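Local coordinates for protein excinuclease ABC, subunit A. (Deinococcus radiodurans, PDB 2VF7) that binds DNA and hydrolyses ATP as a zinc-containing UvrA-family member of the ABC superfamily, probably recognising DNA damage for excision repair, at residues A500-R510 with G572-I583; R585-I594 with A736-E744. The protein carries 1 engineered substitution. All blocks are in the same frame, centred on the assembly; numbering follows the deposited sequence.

Overall arrangement
Both contacts lie in the same ABC-type ATPase region and are consecutive along the chain: strand 575-578 of interaction 1 is followed by strand 585-589 of interaction 2. Their centres are about 23 Å apart. Interaction 1 lies farther from the centre of the chain. It is a strand pairing at one border of a three-stranded antiparallel sheet, held mainly by backbone hydrogen bonds, with glycines letting the chains lie close. Interaction 2 is nearer the centre. There the outer strand of a six-stranded mixed sheet packs on helix 733-743, joined by side-chain contacts, some to backbone carbonyls. Both are partly buried. Interaction 1 has more exposed residues, whereas interaction 2 flanks its apolar packing with two salt bridges.

Interaction 1: residues A500-R510 with G572-I583; sequences AGWLELNGVTR and GSARLGGDLAQI
Glu504 pairs with Gly577, and Asn506 with Arg575, as antiparallel hydrogen-bonded pairs. This joins the middle strand of a three-stranded antiparallel sheet in the ABC ATPase domain to its outer strand 575-578. Glu504 N gives a bond of 3.0 Å to Gly577 O, meeting it from above the carbonyl plane. Asn506 N reaches Arg575 O at 2.9 Å, in the carbonyl plane. The return bonds are weak. On one face of the sheet, Glu504 CG sits beside the backbone N (chi1 -59°) and the chain then runs extended. Its CB lies 3.6 Å from Gly577 C, and its CG 3.8 Å from Gly578 CA. A side chain at Gly577 would crowd Glu504 OE1; at Gly578 it would run into Trp502 O. An alanine in place of Glu504 keeps CB against Gly577, but Gly578 would probably lose the cover of CG and the carboxylate, and Arg519 its long, weak ion partner. On the same face, Asn506 CB lies over one face of the Arg575 guanidinium. On the other face, Leu505 CD2 touches Ala574 CB at 3.6 Å. Leu503 CD2 meets Leu576 CD1, and its CG meets Ile583 CD1 from a chain lying across it at about a right angle. Strand 516-521 flanks the other edge of 502-510, and Asp517 takes a hydrogen bond from Gly507 N at the corner. Arg510 reaches helix 536-551 near a bound ADP. Near the opposite end, Asp579 grips Trp502 twice: its N bonds Trp502 O at 2.8 Å, and its OD2 takes Trp502 N at 2.9 Å on the anti side of the carboxylate.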
loop_
_atom_site.group_PDB
_atom_site.type_symbol
_atom_site.label_atom_id
_atom_site.label_comp_id
_atom_site.label_asym_id
_atom_site.label_seq_id
_atom_site.Cartn_x
_atom_site.Cartn_y
_atom_site.Cartn_z
ATOM N N ALA A 500 -58.073 8.582 -3.248
ATOM C CA ALA A 500 -58.678 9.912 -3.283
ATOM C C ALA A 500 -58.673 10.484 -4.708
ATOM O O ALA A 500 -59.542 11.279 -5.072
ATOM C CB ALA A 500 -57.950 10.838 -2.332
ATOM N N GLY A 501 -57.686 10.068 -5.501
ATOM C CA GLY A 501 -57.530 10.482 -6.898
ATOM C C GLY A 501 -56.548 9.587 -7.631
ATOM O O GLY A 501 -56.072 8.583 -7.079
ATOM N N TRP A 502 -56.226 9.945 -8.872
ATOM C CA TRP A 502 -55.332 9.122 -9.697
ATOM C C TRP A 502 -54.319 9.944 -10.487
ATOM O O TRP A 502 -54.698 10.848 -11.236
ATOM C CB TRP A 502 -56.140 8.236 -10.653
ATOM C CG TRP A 502 -56.915 7.142 -9.972
ATOM C CD1 TRP A 502 -58.215 7.199 -9.547
ATOM C CD2 TRP A 502 -56.444 5.828 -9.646
ATOM N NE1 TRP A 502 -58.582 6.001 -8.980
ATOM C CE2 TRP A 502 -57.514 5.141 -9.026
ATOM C CE3 TRP A 502 -55.226 5.160 -9.822
ATOM C CZ2 TRP A 502 -57.398 3.813 -8.575
ATOM C CZ3 TRP A 502 -55.116 3.833 -9.378
ATOM C CH2 TRP A 502 -56.193 3.184 -8.756
ATOM N N LEU A 503 -53.040 9.611 -10.320
ATOM C CA LEU A 503 -51.922 10.267 -11.004
ATOM C C LEU A 503 -51.529 9.431 -12.222
ATOM O O LEU A 503 -51.286 8.228 -12.106
ATOM C CB LEU A 503 -50.732 10.396 -10.030
ATOM C CG LEU A 503 -49.649 11.498 -10.069
ATOM C CD1 LEU A 503 -48.252 10.973 -10.431
ATOM C CD2 LEU A 503 -50.038 12.732 -10.917
ATOM N N GLU A 504 -51.479 10.063 -13.390
ATOM C CA GLU A 504 -51.149 9.364 -14.641
ATOM C C GLU A 504 -49.731 9.699 -15.120
ATOM O O GLU A 504 -49.375 10.874 -15.293
ATOM C CB GLU A 504 -52.176 9.694 -15.740
ATOM C CG GLU A 504 -53.633 9.321 -15.405
ATOM C CD GLU A 504 -54.621 9.635 -16.533
ATOM O OE1 GLU A 504 -54.236 10.351 -17.494
ATOM O OE2 GLU A 504 -55.791 9.170 -16.464
ATOM N N LEU A 505 -48.922 8.656 -15.301
ATOM C CA LEU A 505 -47.599 8.771 -15.920
ATOM C C LEU A 505 -47.645 8.012 -17.253
ATOM O O LEU A 505 -47.591 6.774 -17.289
ATOM C CB LEU A 505 -46.516 8.193 -15.004
ATOM C CG LEU A 505 -45.154 8.864 -14.756
ATOM C CD1 LEU A 505 -44.209 7.843 -14.175
ATOM C CD2 LEU A 505 -44.521 9.486 -15.984
ATOM N N ASN A 506 -47.777 8.774 -18.338
ATOM C CA ASN A 506 -47.941 8.238 -19.682
ATOM C C ASN A 506 -46.706 8.450 -20.563
ATOM O O ASN A 506 -45.986 9.444 -20.416
ATOM C CB ASN A 506 -49.165 8.875 -20.350
ATOM C CG ASN A 506 -50.446 8.686 -19.543
ATOM O OD1 ASN A 506 -50.876 7.555 -19.286
ATOM N ND2 ASN A 506 -51.066 9.796 -19.147
ATOM N N GLY A 507 -46.472 7.501 -21.471
ATOM C CA GLY A 507 -45.418 7.602 -22.487
ATOM C C GLY A 507 -44.018 7.574 -21.918
ATOM O O GLY A 507 -43.150 8.344 -22.339
ATOM N N VAL A 508 -43.807 6.672 -20.960
ATOM C CA VAL A 508 -42.565 6.591 -20.208
ATOM C C VAL A 508 -41.494 5.853 -21.017
ATOM O O VAL A 508 -41.440 4.621 -20.995
ATOM C CB VAL A 508 -42.788 5.887 -18.826
ATOM C CG1 VAL A 508 -41.552 6.000 -17.945
ATOM C CG2 VAL A 508 -43.997 6.469 -18.102
ATOM N N THR A 509 -40.660 6.606 -21.740
ATOM C CA THR A 509 -39.498 6.038 -22.445
ATOM C C THR A 509 -38.216 6.284 -21.638
ATOM O O THR A 509 -37.943 7.416 -21.222
ATOM C CB THR A 509 -39.361 6.567 -23.914
ATOM O OG1 THR A 509 -40.599 6.386 -24.616
ATOM C CG2 THR A 509 -38.250 5.817 -24.671
ATOM N N ARG A 510 -37.452 5.215 -21.409
ATOM C CA ARG A 510 -36.289 5.226 -20.503
ATOM C C ARG A 510 -35.757 3.798 -20.317
ATOM O O ARG A 510 -36.489 2.901 -19.870
ATOM C CB ARG A 510 -36.673 5.832 -19.144
ATOM C CG ARG A 510 -35.511 6.296 -18.278
ATOM C CD ARG A 510 -35.758 7.716 -17.757
ATOM N NE ARG A 510 -34.651 8.193 -16.923
ATOM C CZ ARG A 510 -34.331 9.475 -16.738
ATOM N NH1 ARG A 510 -35.023 10.437 -17.339
ATOM N NH2 ARG A 510 -33.305 9.795 -15.951
ATOM N N GLY A 572 -34.546 10.291 -20.805
ATOM C CA GLY A 572 -35.745 9.735 -21.425
ATOM C C GLY A 572 -36.929 10.689 -21.516
ATOM O O GLY A 572 -36.772 11.911 -21.389
ATOM N N SER A 573 -38.118 10.124 -21.740
ATOM C CA SER A 573 -39.366 10.895 -21.843
ATOM C C SER A 573 -40.398 10.487 -20.777
ATOM O O SER A 573 -40.243 9.456 -20.113
ATOM C CB SER A 573 -39.988 10.736 -23.240
ATOM O OG SER A 573 -39.032 10.905 -24.271
ATOM N N ALA A 574 -41.441 11.314 -20.628
ATOM C CA ALA A 574 -42.611 11.053 -19.768
ATOM C C ALA A 574 -43.671 12.138 -19.969
ATOM O O ALA A 574 -43.378 13.210 -20.504
ATOM C CB ALA A 574 -42.210 10.977 -18.303
ATOM N N ARG A 575 -44.900 11.857 -19.544
ATOM C CA ARG A 575 -45.976 12.845 -19.575
ATOM C C ARG A 575 -46.900 12.699 -18.374
ATOM O O ARG A 575 -47.348 11.598 -18.057
ATOM C CB ARG A 575 -46.778 12.759 -20.879
ATOM C CG ARG A 575 -46.171 13.539 -22.047
ATOM C CD ARG A 575 -46.977 13.388 -23.327
ATOM N NE ARG A 575 -47.171 11.987 -23.694
ATOM C CZ ARG A 575 -48.341 11.352 -23.663
ATOM N NH1 ARG A 575 -49.446 11.993 -23.290
ATOM N NH2 ARG A 575 -48.411 10.070 -24.015
ATOM N N LEU A 576 -47.180 13.826 -17.725
ATOM C CA LEU A 576 -48.059 13.877 -16.552
ATOM C C LEU A 576 -49.525 14.088 -16.915
ATOM O O LEU A 576 -49.841 14.715 -17.925
ATOM C CB LEU A 576 -47.590 14.965 -15.576
ATOM C CG LEU A 576 -46.816 14.589 -14.302
ATOM C CD1 LEU A 576 -47.710 14.697 -13.082
ATOM C CD2 LEU A 576 -46.193 13.212 -14.379
ATOM N N GLY A 577 -50.402 13.542 -16.079
ATOM C CA GLY A 577 -51.848 13.640 -16.256
ATOM C C GLY A 577 -52.554 13.217 -14.984
ATOM O O GLY A 577 -51.915 13.011 -13.951
ATOM N N GLY A 578 -53.874 13.086 -15.055
ATOM C CA GLY A 578 -54.668 12.678 -13.901
ATOM C C GLY A 578 -55.068 13.845 -13.023
ATOM O O GLY A 578 -55.082 14.986 -13.476
ATOM N N ASP A 579 -55.403 13.553 -11.765
ATOM C CA ASP A 579 -55.859 14.574 -10.811
ATOM C C ASP A 579 -54.653 15.251 -10.141
ATOM O O ASP A 579 -54.246 14.894 -9.030
ATOM C CB ASP A 579 -56.821 13.983 -9.758
ATOM C CG ASP A 579 -57.923 13.102 -10.364
ATOM O OD1 ASP A 579 -58.639 13.537 -11.294
ATOM O OD2 ASP A 579 -58.087 11.960 -9.885
ATOM N N LEU A 580 -54.088 16.222 -10.853
ATOM C CA LEU A 580 -52.907 16.973 -10.428
ATOM C C LEU A 580 -53.173 17.947 -9.280
ATOM O O LEU A 580 -52.336 18.096 -8.383
ATOM C CB LEU A 580 -52.338 17.766 -11.615
ATOM C CG LEU A 580 -51.103 17.310 -12.396
ATOM C CD1 LEU A 580 -49.927 17.039 -11.458
ATOM C CD2 LEU A 580 -51.394 16.104 -13.269
ATOM N N ALA A 581 -54.322 18.621 -9.322
ATOM C CA ALA A 581 -54.641 19.679 -8.354
ATOM C C ALA A 581 -54.721 19.173 -6.902
ATOM O O ALA A 581 -55.004 19.945 -5.979
ATOM C CB ALA A 581 -55.920 20.417 -8.757
ATOM N N GLN A 582 -54.453 17.881 -6.714
ATOM C CA GLN A 582 -54.382 17.274 -5.385
ATOM C C GLN A 582 -52.943 17.199 -4.841
ATOM O O GLN A 582 -52.737 16.927 -3.655
ATOM C CB GLN A 582 -55.010 15.872 -5.412
ATOM C CG GLN A 582 -56.511 15.846 -5.670
ATOM C CD GLN A 582 -57.083 14.440 -5.720
ATOM O OE1 GLN A 582 -57.930 14.134 -6.560
ATOM N NE2 GLN A 582 -56.619 13.573 -4.824
ATOM N N ILE A 583 -51.961 17.434 -5.712
ATOM C CA ILE A 583 -50.545 17.281 -5.358
ATOM C C ILE A 583 -49.800 18.618 -5.299
ATOM O O ILE A 583 -49.716 19.354 -6.291
ATOM C CB ILE A 583 -49.799 16.301 -6.297
ATOM C CG1 ILE A 583 -50.549 14.976 -6.395
ATOM C CG2 ILE A 583 -48.372 16.053 -5.784
ATOM C CD1 ILE A 583 -49.894 13.954 -7.328
#

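Interaction 2: residues R585-I594 with A736-E744; sequences RLVRVDQKPI and AQRIKLATE
Arg585 and Glu744 meet through bends in both side chains: Arg585 turns at chi3 (-50°) and Glu744 at chi2 (-59°). They bridge the outer strand of the six-stranded ABC ATPase sheet and the C-terminal end of helix 733-743, which begins within the LSGG sequence, consistent with the ABC signature motif. The bond from Arg585 NH2 to Glu744 OE1 is 3.0 Å and nearly straight. It leaves in the guanidinium plane and meets the oxygen nearly along its C-O axis, although the two planar groups are turned 42° apart. Val587 helps to fix this pair. Its CG2 lies over one face of the guanidinium, toward the rim, and its CG1 touches Glu744 CG at 3.8 Å. Two residues on, Val589 points its CG1 at the helix and packs 3.7 Å from Gln737 CG. The amide of Gln737 is held elsewhere, with NE2 bonded to the backbone O of Asp758 on the neighbouring strand. After the strand the chain enters a loop whose sequence matches the Q-loop of ABC ATPases. It wraps round Lys740. Asp590 OD2 forms a salt bridge of 3.2 Å with Lys740 NZ, which approaches from above the carboxylate plane. Asp590 was modelled in two conformers, so this bridge is less certain than the first. Pro593 O takes a weak bond from the same NZ, and Lys592 O lies 3.1 Å from Lys740 CE. Tyr605 of helix 602-605 touches Lys740 and Ile594. Ala736 CB makes a van der Waals contact with Lys592 O at 3.7 Å, and an apolar one with Ile594 CG2 at 4.2 Å.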
loop_
_atom_site.group_PDB
_atom_site.type_symbol
_atom_site.label_atom_id
_atom_site.label_comp_id
_atom_site.label_asym_id
_atom_site.label_seq_id
_atom_site.Cartn_x
_atom_site.Cartn_y
_atom_site.Cartn_z
ATOM N N ARG A 585 -46.596 19.067 -3.090
ATOM C CA ARG A 585 -45.168 18.832 -2.973
ATOM C C ARG A 585 -44.765 17.425 -3.396
ATOM O O ARG A 585 -45.533 16.472 -3.263
ATOM C CB ARG A 585 -44.716 19.044 -1.535
ATOM C CG ARG A 585 -44.679 20.475 -1.088
ATOM C CD ARG A 585 -43.597 20.642 -0.032
ATOM N NE ARG A 585 -43.701 19.646 1.037
ATOM C CZ ARG A 585 -42.677 19.222 1.774
ATOM N NH1 ARG A 585 -41.452 19.689 1.558
ATOM N NH2 ARG A 585 -42.875 18.314 2.721
ATOM N N LEU A 586 -43.543 17.338 -3.914
ATOM C CA LEU A 586 -42.823 16.101 -4.114
ATOM C C LEU A 586 -41.763 16.053 -3.023
ATOM O O LEU A 586 -41.036 17.018 -2.806
ATOM C CB LEU A 586 -42.175 16.115 -5.509
ATOM C CG LEU A 586 -41.250 15.052 -6.128
ATOM C CD1 LEU A 586 -39.818 15.172 -5.647
ATOM C CD2 LEU A 586 -41.766 13.627 -5.979
ATOM N N VAL A 587 -41.698 14.934 -2.318
ATOM C CA VAL A 587 -40.607 14.675 -1.385
ATOM C C VAL A 587 -40.005 13.319 -1.728
ATOM O O VAL A 587 -40.694 12.310 -1.670
ATOM C CB VAL A 587 -41.093 14.686 0.079
ATOM C CG1 VAL A 587 -40.051 14.058 0.992
ATOM C CG2 VAL A 587 -41.404 16.097 0.516
ATOM N N ARG A 588 -38.734 13.297 -2.112
ATOM C CA ARG A 588 -38.089 12.027 -2.378
ATOM C C ARG A 588 -37.147 11.660 -1.239
ATOM O O ARG A 588 -36.414 12.502 -0.733
ATOM C CB ARG A 588 -37.392 12.006 -3.749
ATOM C CG ARG A 588 -35.908 12.385 -3.757
ATOM C CD ARG A 588 -35.162 11.704 -4.903
ATOM N NE ARG A 588 -35.339 10.253 -4.869
ATOM C CZ ARG A 588 -34.600 9.378 -5.549
ATOM N NH1 ARG A 588 -33.606 9.795 -6.332
ATOM N NH2 ARG A 588 -34.861 8.076 -5.436
ATOM N N VAL A 589 -37.192 10.398 -0.830
ATOM C CA VAL A 589 -36.327 9.906 0.232
ATOM C C VAL A 589 -35.386 8.839 -0.322
ATOM O O VAL A 589 -35.785 7.705 -0.600
ATOM C CB VAL A 589 -37.137 9.406 1.456
ATOM C CG1 VAL A 589 -36.220 8.914 2.542
ATOM C CG2 VAL A 589 -38.012 10.530 1.996
ATOM N N ASP A 590 -34.133 9.249 -0.483
ATOM C CA ASP A 590 -33.048 8.428 -1.025
ATOM C C ASP A 590 -32.297 7.640 0.049
ATOM O O ASP A 590 -32.419 7.905 1.249
ATOM C CB ASP A 590 -32.056 9.322 -1.802
ATOM C CG ASP A 590 -31.912 10.754 -1.196
ATOM O OD1 ASP A 590 -31.361 11.644 -1.889
ATOM O OD2 ASP A 590 -32.341 11.006 -0.041
ATOM N N GLN A 591 -31.510 6.670 -0.406
ATOM C CA GLN A 591 -30.651 5.857 0.465
ATOM C C GLN A 591 -29.310 6.535 0.811
ATOM O O GLN A 591 -28.623 6.105 1.748
ATOM C CB GLN A 591 -30.383 4.503 -0.193
ATOM C CG GLN A 591 -29.802 4.602 -1.617
ATOM C CD GLN A 591 -30.799 5.134 -2.644
ATOM O OE1 GLN A 591 -30.453 5.975 -3.485
ATOM N NE2 GLN A 591 -32.042 4.642 -2.585
ATOM N N LYS A 592 -28.956 7.572 0.039
ATOM C CA LYS A 592 -27.682 8.305 0.157
ATOM C C LYS A 592 -27.441 8.861 1.579
ATOM O O LYS A 592 -28.390 8.997 2.348
ATOM C CB LYS A 592 -27.606 9.435 -0.888
ATOM C CG LYS A 592 -28.303 9.120 -2.204
ATOM C CD LYS A 592 -27.483 9.479 -3.431
ATOM C CE LYS A 592 -26.435 8.416 -3.734
ATOM N NZ LYS A 592 -26.177 8.293 -5.211
ATOM N N PRO A 593 -26.172 9.168 1.928
ATOM C CA PRO A 593 -25.856 9.664 3.276
ATOM C C PRO A 593 -26.425 11.054 3.538
ATOM O O PRO A 593 -26.798 11.756 2.594
ATOM C CB PRO A 593 -24.323 9.724 3.284
ATOM C CG PRO A 593 -23.872 8.941 2.082
ATOM C CD PRO A 593 -24.963 9.043 1.091
ATOM N N ILE A 594 -26.471 11.465 4.805
ATOM C CA ILE A 594 -26.961 12.794 5.112
ATOM C C ILE A 594 -25.893 13.819 4.730
ATOM O O ILE A 594 -26.227 14.895 4.214
ATOM C CB ILE A 594 -27.485 12.942 6.567
ATOM C CG1 ILE A 594 -26.414 12.599 7.608
ATOM C CG2 ILE A 594 -28.758 12.116 6.759
ATOM C CD1 ILE A 594 -26.774 13.015 9.036
ATOM N N ALA A 736 -29.469 6.490 7.627
ATOM C CA ALA A 736 -29.600 7.793 6.943
ATOM C C ALA A 736 -30.956 8.020 6.286
ATOM O O ALA A 736 -31.464 9.151 6.272
ATOM C CB ALA A 736 -28.501 7.980 5.931
ATOM N N GLN A 737 -31.528 6.965 5.713
ATOM C CA GLN A 737 -32.863 7.043 5.106
ATOM C C GLN A 737 -33.930 7.446 6.134
ATOM O O GLN A 737 -34.754 8.324 5.876
ATOM C CB GLN A 737 -33.243 5.713 4.432
ATOM C CG GLN A 737 -34.580 5.776 3.667
ATOM C CD GLN A 737 -34.705 4.765 2.516
ATOM O OE1 GLN A 737 -33.871 3.862 2.358
ATOM N NE2 GLN A 737 -35.749 4.940 1.688
ATOM N N ARG A 738 -33.894 6.798 7.297
ATOM C CA ARG A 738 -34.837 7.052 8.380
ATOM C C ARG A 738 -34.675 8.429 9.037
ATOM O O ARG A 738 -35.630 8.954 9.559
ATOM C CB ARG A 738 -34.754 5.940 9.430
ATOM C CG ARG A 738 -35.312 4.593 8.979
ATOM C CD ARG A 738 -35.207 3.553 10.077
ATOM N NE ARG A 738 -33.880 2.924 10.154
ATOM C CZ ARG A 738 -33.402 2.276 11.226
ATOM N NH1 ARG A 738 -34.124 2.175 12.347
ATOM N NH2 ARG A 738 -32.197 1.714 11.183
ATOM N N ILE A 739 -33.473 9.000 9.023
ATOM C CA ILE A 739 -33.240 10.367 9.527
ATOM C C ILE A 739 -33.936 11.387 8.608
ATOM O O ILE A 739 -34.586 12.327 9.083
ATOM C CB ILE A 739 -31.714 10.689 9.640
ATOM C CG1 ILE A 739 -30.987 9.641 10.492
ATOM C CG2 ILE A 739 -31.450 12.084 10.191
ATOM C CD1 ILE A 739 -29.504 9.932 10.698
ATOM N N LYS A 740 -33.802 11.172 7.296
ATOM C CA LYS A 740 -34.390 12.036 6.274
ATOM C C LYS A 740 -35.895 11.978 6.333
ATOM O O LYS A 740 -36.568 12.989 6.145
ATOM C CB LYS A 740 -33.956 11.594 4.877
ATOM C CG LYS A 740 -32.504 11.873 4.519
ATOM C CD LYS A 740 -32.158 11.027 3.322
ATOM C CE LYS A 740 -30.687 10.909 3.139
ATOM N NZ LYS A 740 -30.204 11.912 2.172
ATOM N N LEU A 741 -36.415 10.774 6.564
ATOM C CA LEU A 741 -37.841 10.540 6.738
ATOM C C LEU A 741 -38.392 11.273 7.951
ATOM O O LEU A 741 -39.445 11.893 7.854
ATOM C CB LEU A 741 -38.117 9.045 6.875
ATOM C CG LEU A 741 -39.549 8.510 6.821
ATOM C CD1 LEU A 741 -40.308 9.066 5.617
ATOM C CD2 LEU A 741 -39.550 6.972 6.802
ATOM N N ALA A 742 -37.690 11.196 9.081
ATOM C CA ALA A 742 -38.152 11.805 10.328
ATOM C C ALA A 742 -38.178 13.323 10.223
ATOM O O ALA A 742 -39.072 13.981 10.769
ATOM C CB ALA A 742 -37.305 11.358 11.500
ATOM N N THR A 743 -37.200 13.864 9.494
ATOM C CA THR A 743 -37.133 15.291 9.188
ATOM C C THR A 743 -38.378 15.726 8.418
ATOM O O THR A 743 -38.863 16.842 8.598
ATOM C CB THR A 743 -35.850 15.642 8.400
ATOM O OG1 THR A 743 -34.720 15.034 9.036
ATOM C CG2 THR A 743 -35.624 17.140 8.356
ATOM N N GLU A 744 -38.900 14.832 7.582
ATOM C CA GLU A 744 -40.125 15.091 6.802
ATOM C C GLU A 744 -41.428 14.571 7.424
ATOM O O GLU A 744 -42.494 14.731 6.833
ATOM C CB GLU A 744 -39.987 14.507 5.390
ATOM C CG GLU A 744 -39.012 15.237 4.504
ATOM C CD GLU A 744 -39.386 16.681 4.323
ATOM O OE1 GLU A 744 -40.600 16.984 4.194
ATOM O OE2 GLU A 744 -38.467 17.520 4.311
#